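Side-chain contact in hypothetical protein (Bacteroides caccae, PDB 4M8R), which is of unknown function but combines an N-terminal Ig-like domain with a WD40-like domain related to beta-propellers: residues V283-N288 with F293-G298. Numbering follows the deposited sequence.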
loop_
_atom_site.group_PDB
_atom_site.type_symbol
_atom_site.label_atom_id
_atom_site.label_comp_id
_atom_site.label_asym_id
_atom_site.label_seq_id
_atom_site.Cartn_x
_atom_site.Cartn_y
_atom_site.Cartn_z
ATOM N N VAL A 283 -7.041 13.601 39.024
ATOM C CA VAL A 283 -7.173 14.759 38.135
ATOM C C VAL A 283 -6.740 14.403 36.713
ATOM O O VAL A 283 -5.856 13.566 36.526
ATOM C CB VAL A 283 -6.341 15.968 38.619
ATOM C CG1 VAL A 283 -6.851 16.465 39.963
ATOM C CG2 VAL A 283 -4.857 15.627 38.698
ATOM N N PRO A 284 -7.363 15.039 35.707
ATOM C CA PRO A 284 -6.875 14.903 34.343
ATOM C C PRO A 284 -5.654 15.791 34.116
ATOM O O PRO A 284 -5.618 16.931 34.593
ATOM C CB PRO A 284 -8.061 15.360 33.492
ATOM C CG PRO A 284 -8.847 16.264 34.369
ATOM C CD PRO A 284 -8.537 15.923 35.794
HETATM N N MSE A 285 -4.666 15.262 33.400
HETATM C CA MSE A 285 -3.417 15.969 33.142
HETATM C C MSE A 285 -3.087 15.806 31.688
HETATM O O MSE A 285 -3.039 14.683 31.182
HETATM C CB MSE A 285 -2.362 15.362 34.068
HETATM C CG MSE A 285 -0.913 15.586 33.638
HETATM SE SE MSE A 285 -0.140 17.126 34.584
HETATM C CE MSE A 285 -0.316 16.490 36.437
ATOM N N LEU A 286 -2.858 16.922 31.000
ATOM C CA LEU A 286 -2.470 16.894 29.592
ATOM C C LEU A 286 -0.967 17.086 29.438
ATOM O O LEU A 286 -0.323 17.747 30.262
ATOM C CB LEU A 286 -3.213 17.974 28.809
ATOM C CG LEU A 286 -4.739 17.869 28.811
ATOM C CD1 LEU A 286 -5.348 19.010 28.010
ATOM C CD2 LEU A 286 -5.193 16.525 28.260
ATOM N N TYR A 287 -0.411 16.494 28.384
ATOM C CA TYR A 287 1.013 16.613 28.092
ATOM C C TYR A 287 1.222 16.930 26.618
ATOM O O TYR A 287 0.711 16.235 25.743
ATOM C CB TYR A 287 1.750 15.333 28.487
ATOM C CG TYR A 287 3.187 15.260 28.010
ATOM C CD1 TYR A 287 4.195 15.969 28.656
ATOM C CD2 TYR A 287 3.539 14.475 26.919
ATOM C CE1 TYR A 287 5.510 15.898 28.223
ATOM C CE2 TYR A 287 4.850 14.402 26.479
ATOM C CZ TYR A 287 5.832 15.111 27.134
ATOM O OH TYR A 287 7.134 15.034 26.700
ATOM N N ASN A 288 1.970 17.997 26.365
ATOM C CA ASN A 288 2.356 18.411 25.025
ATOM C C ASN A 288 3.874 18.315 24.953
ATOM O O ASN A 288 4.564 18.995 25.714
ATOM C CB ASN A 288 1.893 19.852 24.777
ATOM C CG ASN A 288 2.117 20.313 23.345
ATOM O OD1 ASN A 288 2.982 19.804 22.634
ATOM N ND2 ASN A 288 1.342 21.302 22.925
ATOM N N PHE A 293 3.676 19.894 30.675
ATOM C CA PHE A 293 2.502 19.401 31.385
ATOM C C PHE A 293 1.586 20.546 31.788
ATOM O O PHE A 293 2.051 21.638 32.108
ATOM C CB PHE A 293 2.919 18.655 32.656
ATOM C CG PHE A 293 3.743 17.426 32.404
ATOM C CD1 PHE A 293 5.125 17.510 32.303
ATOM C CD2 PHE A 293 3.140 16.181 32.287
ATOM C CE1 PHE A 293 5.888 16.376 32.080
ATOM C CE2 PHE A 293 3.898 15.043 32.066
ATOM C CZ PHE A 293 5.274 15.140 31.960
ATOM N N TYR A 294 0.281 20.289 31.779
ATOM C CA TYR A 294 -0.684 21.194 32.403
ATOM C C TYR A 294 -1.934 20.444 32.842
ATOM O O TYR A 294 -2.402 19.530 32.161
ATOM C CB TYR A 294 -1.032 22.395 31.503
ATOM C CG TYR A 294 -1.264 22.096 30.028
ATOM C CD1 TYR A 294 -0.190 21.982 29.139
ATOM C CD2 TYR A 294 -2.555 21.978 29.514
ATOM C CE1 TYR A 294 -0.395 21.726 27.788
ATOM C CE2 TYR A 294 -2.771 21.723 28.163
ATOM C CZ TYR A 294 -1.689 21.597 27.304
ATOM O OH TYR A 294 -1.896 21.345 25.964
ATOM N N VAL A 295 -2.451 20.831 34.002
ATOM C CA VAL A 295 -3.625 20.197 34.585
ATOM C C VAL A 295 -4.863 20.738 33.885
ATOM O O VAL A 295 -4.990 21.947 33.691
ATOM C CB VAL A 295 -3.742 20.500 36.098
ATOM C CG1 VAL A 295 -4.960 19.804 36.697
ATOM C CG2 VAL A 295 -2.472 20.091 36.832
ATOM N N LEU A 296 -5.771 19.846 33.501
ATOM C CA LEU A 296 -7.058 20.266 32.970
ATOM C C LEU A 296 -7.939 20.639 34.160
ATOM O O LEU A 296 -8.510 19.770 34.815
ATOM C CB LEU A 296 -7.685 19.158 32.123
ATOM C CG LEU A 296 -9.005 19.497 31.428
ATOM C CD1 LEU A 296 -8.824 20.652 30.453
ATOM C CD2 LEU A 296 -9.554 18.272 30.716
ATOM N N GLU A 297 -8.028 21.939 34.438
ATOM C CA GLU A 297 -8.598 22.440 35.696
ATOM C C GLU A 297 -10.093 22.170 35.852
ATOM O O GLU A 297 -10.804 21.954 34.873
ATOM C CB GLU A 297 -8.349 23.949 35.830
ATOM C CG GLU A 297 -6.882 24.352 35.946
ATOM C CD GLU A 297 -6.238 23.954 37.268
ATOM O OE1 GLU A 297 -6.959 23.523 38.196
ATOM O OE2 GLU A 297 -4.997 24.074 37.379
ATOM N N GLY A 298 -10.550 22.175 37.103
ATOM C CA GLY A 298 -11.976 22.095 37.425
ATOM C C GLY A 298 -12.531 20.704 37.693
ATOM O O GLY A 298 -13.689 20.572 38.085
#
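With CG of Y287 trans to its own backbone N (chi1 170°) and CG of F293 swung instead opposite its carbonyl carbon (chi1 -63°), the two rings meet across an antiparallel beta hairpin of the WD40-like domain. The hairpin illustrates how a non-hydrogen-bonded pair brings side chains on one sheet face into close contact: CD1 of Y287 sits over the centre of the F293 ring, 3.5 Å from CE2 of F293, while the planes meet obliquely at 44°. On the same face the bent selenomethionine M285 places SE 3.9 Å from CB of F293 and obliquely beside the ring, a Met-aromatic contact.

The opposite face carries the hydrogen-bonded pair L286 and Y294, joined by L286 N to Y294 O at 2.9 Å and Y294 N to L286 O at 3.0 Å. Here CB of L286 lies over the Y294 ring in a CH-pi contact, and CD1 of L286 reaches CE2 of Y294; L286 also packs on Y329 and L346 of a separate sheet. Strand 270-276 pairs with the other edge of 283-288. Beyond V295, L296 N still donates a hydrogen bond to P284 O at 3.1 Å, from above the carbonyl plane, and CG of the proline ring rests 3.8 Å from CB of L296.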